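Local coordinates for conserved Archaeal protein (Sulfolobus acidocaldarius, PDB 4OPC) that uses FAD to hydrogenate the double bonds of geranylgeranyl chains in the biosynthesis of saturated archaeal membrane lipids, at residues A[86-90]-A[371-377]; A[365-371]-A[397-401]. All coordinates share one frame; numbering follows the deposited sequence.

Interaction 1 of 2, residues A[86-90]-A[371-377]; sequences TVWTV and IIKEEDL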
loop_
_atom_site.group_PDB
_atom_site.type_symbol
_atom_site.label_atom_id
_atom_site.label_comp_id
_atom_site.label_asym_id
_atom_site.label_seq_id
_atom_site.Cartn_x
_atom_site.Cartn_y
_atom_site.Cartn_z
ATOM N N THR A 86 25.246 -11.986 -0.217
ATOM C CA THR A 86 24.207 -12.973 0.018
ATOM C C THR A 86 22.913 -12.560 -0.677
ATOM O O THR A 86 22.402 -11.462 -0.455
ATOM C CB THR A 86 23.930 -13.173 1.524
ATOM O OG1 THR A 86 25.155 -13.453 2.214
ATOM C CG2 THR A 86 22.969 -14.329 1.721
ATOM N N VAL A 87 22.396 -13.451 -1.520
ATOM C CA VAL A 87 21.133 -13.229 -2.211
ATOM C C VAL A 87 20.146 -14.307 -1.792
ATOM O O VAL A 87 20.424 -15.497 -1.927
ATOM C CB VAL A 87 21.306 -13.279 -3.737
ATOM C CG1 VAL A 87 19.957 -13.120 -4.430
ATOM C CG2 VAL A 87 22.255 -12.189 -4.192
ATOM N N TRP A 88 19.010 -13.881 -1.255
ATOM C CA TRP A 88 17.918 -14.783 -0.930
ATOM C C TRP A 88 16.909 -14.796 -2.071
ATOM O O TRP A 88 16.499 -13.741 -2.566
ATOM C CB TRP A 88 17.232 -14.350 0.365
ATOM C CG TRP A 88 17.995 -14.684 1.626
ATOM C CD1 TRP A 88 19.207 -15.317 1.720
ATOM C CD2 TRP A 88 17.592 -14.393 2.969
ATOM N NE1 TRP A 88 19.573 -15.441 3.043
ATOM C CE2 TRP A 88 18.595 -14.888 3.827
ATOM C CE3 TRP A 88 16.468 -13.773 3.533
ATOM C CZ2 TRP A 88 18.518 -14.765 5.215
ATOM C CZ3 TRP A 88 16.393 -13.657 4.911
ATOM C CH2 TRP A 88 17.410 -14.153 5.734
ATOM N N THR A 89 16.501 -15.981 -2.498
ATOM C CA THR A 89 15.513 -16.092 -3.557
ATOM C C THR A 89 14.171 -16.537 -2.997
ATOM O O THR A 89 14.082 -17.580 -2.343
ATOM C CB THR A 89 15.964 -17.083 -4.636
ATOM O OG1 THR A 89 17.198 -16.635 -5.204
ATOM C CG2 THR A 89 14.919 -17.183 -5.737
ATOM N N VAL A 90 13.132 -15.745 -3.241
ATOM C CA VAL A 90 11.780 -16.160 -2.899
ATOM C C VAL A 90 10.924 -16.230 -4.160
ATOM O O VAL A 90 10.818 -15.264 -4.913
ATOM C CB VAL A 90 11.139 -15.260 -1.809
ATOM C CG1 VAL A 90 11.927 -15.371 -0.513
ATOM C CG2 VAL A 90 11.069 -13.809 -2.256
ATOM N N ILE A 371 20.075 -16.550 9.349
ATOM C CA ILE A 371 19.375 -16.329 10.611
ATOM C C ILE A 371 17.949 -16.890 10.557
ATOM O O ILE A 371 17.466 -17.496 11.522
ATOM C CB ILE A 371 19.405 -14.812 10.988
ATOM C CG1 ILE A 371 18.856 -14.574 12.393
ATOM C CG2 ILE A 371 18.695 -13.947 9.938
ATOM C CD1 ILE A 371 19.029 -13.147 12.875
ATOM N N ILE A 372 17.290 -16.702 9.417
ATOM C CA ILE A 372 16.029 -17.368 9.117
ATOM C C ILE A 372 16.109 -17.897 7.696
ATOM O O ILE A 372 17.000 -17.509 6.937
ATOM C CB ILE A 372 14.805 -16.430 9.254
ATOM C CG1 ILE A 372 14.850 -15.306 8.214
ATOM C CG2 ILE A 372 14.707 -15.863 10.663
ATOM C CD1 ILE A 372 13.596 -14.447 8.207
ATOM N N LYS A 373 15.204 -18.799 7.342
ATOM C CA LYS A 373 15.175 -19.332 5.990
ATOM C C LYS A 373 14.453 -18.362 5.057
ATOM O O LYS A 373 13.692 -17.500 5.509
ATOM C CB LYS A 373 14.489 -20.696 5.972
ATOM C CG LYS A 373 15.169 -21.751 6.827
ATOM C CD LYS A 373 14.403 -23.065 6.768
ATOM C CE LYS A 373 15.093 -24.150 7.581
ATOM N NZ LYS A 373 14.287 -25.403 7.621
ATOM N N GLU A 374 14.705 -18.496 3.758
ATOM C CA GLU A 374 13.988 -17.722 2.750
ATOM C C GLU A 374 12.483 -17.915 2.912
ATOM O O GLU A 374 11.708 -16.957 2.818
ATOM C CB GLU A 374 14.434 -18.146 1.347
ATOM C CG GLU A 374 15.845 -17.699 0.995
ATOM C CD GLU A 374 16.551 -18.660 0.062
ATOM O OE1 GLU A 374 16.463 -19.882 0.296
ATOM O OE2 GLU A 374 17.194 -18.197 -0.903
ATOM N N GLU A 375 12.080 -19.156 3.177
ATOM C CA GLU A 375 10.672 -19.475 3.373
ATOM C C GLU A 375 10.101 -18.812 4.627
ATOM O O GLU A 375 8.915 -18.498 4.672
ATOM C CB GLU A 375 10.447 -20.989 3.415
ATOM C CG GLU A 375 11.450 -21.761 4.253
ATOM C CD GLU A 375 12.544 -22.397 3.412
ATOM O OE1 GLU A 375 12.563 -23.644 3.313
ATOM O OE2 GLU A 375 13.384 -21.652 2.853
ATOM N N ASP A 376 10.943 -18.603 5.638
ATOM C CA ASP A 376 10.513 -17.912 6.853
ATOM C C ASP A 376 10.224 -16.446 6.559
ATOM O O ASP A 376 9.272 -15.868 7.085
ATOM C CB ASP A 376 11.579 -18.005 7.950
ATOM C CG ASP A 376 11.851 -19.430 8.393
ATOM O OD1 ASP A 376 10.923 -20.270 8.363
ATOM O OD2 ASP A 376 13.009 -19.704 8.788
ATOM N N LEU A 377 11.059 -15.836 5.725
ATOM C CA LEU A 377 10.846 -14.442 5.360
ATOM C C LEU A 377 9.528 -14.293 4.612
ATOM O O LEU A 377 8.778 -13.337 4.837
ATOM C CB LEU A 377 12.014 -13.925 4.517
ATOM C CG LEU A 377 11.878 -12.472 4.058
ATOM C CD1 LEU A 377 11.820 -11.530 5.250
ATOM C CD2 LEU A 377 13.021 -12.092 3.125
#
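W88, on strand 87-97, and E374, in the first turn of helix 374-383, bring the two backbones nearest each other, their CA atoms 6.1 Å apart. The carboxylate of E374 reaches over to the strand, where T89 N donates to its OE2 across 2.8 Å. The bond is fairly straight (162° at the hydrogen) and meets OE2 on its anti side, 29° out of the carboxylate plane. A bend at chi2 (149°) lets the CG methylene lie against W88 while the acid turns to the amide; E374 CG rests 3.7 Å from W88 CB. A long acidic residue suits the place, apolar along its stem and an acceptor at its end. The six-membered part of the indole packs on I372 and L377: W88 CH2 lies 3.7 Å from I372 CG1, and L377 CD2 is in the ring plane at the edge, 3.9 Å from W88 CE3. A broad, flat apolar group can meet the glutamate stem, I372 and L377 together. V90 CG1 rests on the E374 backbone, 3.7 Å from E374 O. K373 N, at the N-cap, donates to D376 OD2 from above the carboxylate plane. L377 also touches the bound lipid and L79 of strand 70-80, the antiparallel neighbour of strand 87-97, while A394 and V390 of helix 388-397 pack on I371 and I372 respectively.

Interaction 2 of 2, residues A[365-371]-A[397-401]; sequences YGMKKKI and VISGL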
loop_
_atom_site.group_PDB
_atom_site.type_symbol
_atom_site.label_atom_id
_atom_site.label_comp_id
_atom_site.label_asym_id
_atom_site.label_seq_id
_atom_site.Cartn_x
_atom_site.Cartn_y
_atom_site.Cartn_z
ATOM N N TYR A 365 25.341 -9.965 8.233
ATOM C CA TYR A 365 25.592 -11.106 9.100
ATOM C C TYR A 365 24.399 -12.050 9.137
ATOM O O TYR A 365 24.556 -13.262 8.971
ATOM C CB TYR A 365 25.900 -10.603 10.504
ATOM C CG TYR A 365 26.289 -11.677 11.476
ATOM C CD1 TYR A 365 27.587 -12.161 11.513
ATOM C CD2 TYR A 365 25.363 -12.200 12.371
ATOM C CE1 TYR A 365 27.962 -13.143 12.421
ATOM C CE2 TYR A 365 25.725 -13.180 13.278
ATOM C CZ TYR A 365 27.016 -13.646 13.292
ATOM O OH TYR A 365 27.381 -14.620 14.196
ATOM N N GLY A 366 23.214 -11.495 9.362
ATOM C CA GLY A 366 22.004 -12.288 9.467
ATOM C C GLY A 366 21.692 -13.034 8.181
ATOM O O GLY A 366 21.301 -14.197 8.213
ATOM N N MET A 367 21.885 -12.381 7.041
ATOM C CA MET A 367 21.644 -13.046 5.763
ATOM C C MET A 367 22.695 -14.114 5.472
ATOM O O MET A 367 22.358 -15.230 5.068
ATOM C CB MET A 367 21.559 -12.032 4.630
ATOM C CG MET A 367 20.312 -11.168 4.731
ATOM S SD MET A 367 20.031 -10.080 3.322
ATOM C CE MET A 367 19.716 -11.288 2.036
ATOM N N LYS A 368 23.965 -13.788 5.691
ATOM C CA LYS A 368 25.024 -14.754 5.420
ATOM C C LYS A 368 24.911 -15.993 6.305
ATOM O O LYS A 368 25.139 -17.119 5.844
ATOM C CB LYS A 368 26.407 -14.120 5.574
ATOM C CG LYS A 368 27.552 -15.114 5.390
ATOM C CD LYS A 368 28.886 -14.415 5.189
ATOM C CE LYS A 368 28.958 -13.735 3.828
ATOM N NZ LYS A 368 30.288 -13.096 3.618
ATOM N N LYS A 369 24.558 -15.785 7.572
ATOM C CA LYS A 369 24.472 -16.885 8.529
ATOM C C LYS A 369 23.129 -17.604 8.469
ATOM O O LYS A 369 22.910 -18.549 9.237
ATOM C CB LYS A 369 24.708 -16.389 9.959
ATOM C CG LYS A 369 26.079 -15.791 10.215
ATOM C CD LYS A 369 27.137 -16.858 10.437
ATOM C CE LYS A 369 28.482 -16.227 10.772
ATOM N NZ LYS A 369 29.545 -17.236 11.030
ATOM N N LYS A 370 22.246 -17.166 7.577
ATOM C CA LYS A 370 20.921 -17.766 7.436
ATOM C C LYS A 370 20.144 -17.735 8.750
ATOM O O LYS A 370 19.628 -18.762 9.205
ATOM C CB LYS A 370 21.026 -19.205 6.915
ATOM C CG LYS A 370 21.389 -19.304 5.446
ATOM C CD LYS A 370 20.372 -18.561 4.593
ATOM C CE LYS A 370 18.968 -19.117 4.780
ATOM N NZ LYS A 370 17.935 -18.215 4.195
ATOM N N ILE A 371 20.075 -16.550 9.349
ATOM C CA ILE A 371 19.375 -16.329 10.611
ATOM C C ILE A 371 17.949 -16.890 10.557
ATOM O O ILE A 371 17.466 -17.496 11.522
ATOM C CB ILE A 371 19.405 -14.812 10.988
ATOM C CG1 ILE A 371 18.856 -14.574 12.393
ATOM C CG2 ILE A 371 18.695 -13.947 9.938
ATOM C CD1 ILE A 371 19.029 -13.147 12.875
ATOM N N VAL A 397 21.499 -19.245 16.001
ATOM C CA VAL A 397 22.363 -18.973 14.857
ATOM C C VAL A 397 23.331 -17.815 15.117
ATOM O O VAL A 397 24.501 -17.868 14.725
ATOM C CB VAL A 397 21.529 -18.720 13.580
ATOM C CG1 VAL A 397 22.369 -18.069 12.490
ATOM C CG2 VAL A 397 20.920 -20.026 13.088
ATOM N N ILE A 398 22.856 -16.778 15.800
ATOM C CA ILE A 398 23.675 -15.590 15.996
ATOM C C ILE A 398 24.384 -15.577 17.342
ATOM O O ILE A 398 24.983 -14.567 17.715
ATOM C CB ILE A 398 22.853 -14.292 15.841
ATOM C CG1 ILE A 398 21.795 -14.179 16.940
ATOM C CG2 ILE A 398 22.207 -14.225 14.450
ATOM C CD1 ILE A 398 21.162 -12.809 17.038
ATOM N N SER A 399 24.341 -16.702 18.052
ATOM C CA SER A 399 24.801 -16.747 19.437
ATOM C C SER A 399 26.309 -16.545 19.551
ATOM O O SER A 399 26.825 -16.302 20.639
ATOM C CB SER A 399 24.364 -18.050 20.126
ATOM O OG SER A 399 24.975 -19.191 19.540
ATOM N N GLY A 400 27.003 -16.645 18.421
ATOM C CA GLY A 400 28.439 -16.449 18.389
ATOM C C GLY A 400 28.851 -15.024 18.065
ATOM O O GLY A 400 30.037 -14.705 18.082
ATOM N N LEU A 401 27.881 -14.161 17.781
ATOM C CA LEU A 401 28.170 -12.782 17.391
ATOM C C LEU A 401 28.791 -12.016 18.558
ATOM O O LEU A 401 28.223 -11.961 19.649
ATOM C CB LEU A 401 26.891 -12.092 16.903
ATOM C CG LEU A 401 26.986 -10.650 16.407
ATOM C CD1 LEU A 401 27.911 -10.547 15.205
ATOM C CD2 LEU A 401 25.600 -10.121 16.059
HETATM O O HOH W 1 26.835 -16.985 15.521
#
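The end of helix 360-368 and the end of helix 388-397 with the turn that follows draw closest at I371 and V397, whose CA atoms are 5.8 Å apart, and no direct hydrogen bond joins the two segments. Y365 has the largest share of the contact. With CG anti to the backbone N (chi1 -175°), its ring is carried alongside L401, whose CD1 sits over one face, 3.7 Å from the centroid and 11° off the normal, a CH-pi contact. K369 CG covers the opposite face, four residues on, just past the helix. I398 CG2 comes to the ring edge, 3.9 Å from Y365 CE2, and also meets I371 CD1 at 3.7 Å, the branch methyl of a beta-branched residue touching both. Helix 360-368 ends in a Schellman motif, with K370 at positive phi and I371 N bonded back to G366 O; facing it, I398 to L401 form a type I beta turn. V397 CG1 packs on this helix end, 3.8 Å from K369 CB. The phenol oxygen reaches the turn through a water, 2.8 Å from Y365 OH, which donates to V397 O and accepts from G400 N. A phenylalanine in place of Y365 would probably leave the water without its hydroxyl partner and the turn without its water-mediated tie to the helix. L407 and F408 pack on I398.

How the interactions relate
Both contacts hold the run that links helix 360-368 to helix 374-383, and I371 belongs to each. Interaction 1 is mostly buried and fastens the start of the later helix to a sheet strand, with a carboxylate-to-amide bond set among apolar groups; interaction 2 is only partly buried, lies farther from the chain's centre and joins a helix end to a turn through ring packing and a bridging water. K370 connects them physically: its amine makes a cation-pi contact with W88 and a hydrogen bond to I372 O, while M367 O receives a weak bond from W88 NE1. The bound lipid approaches both, through L377 in 371-377 and through the shared isoleucine.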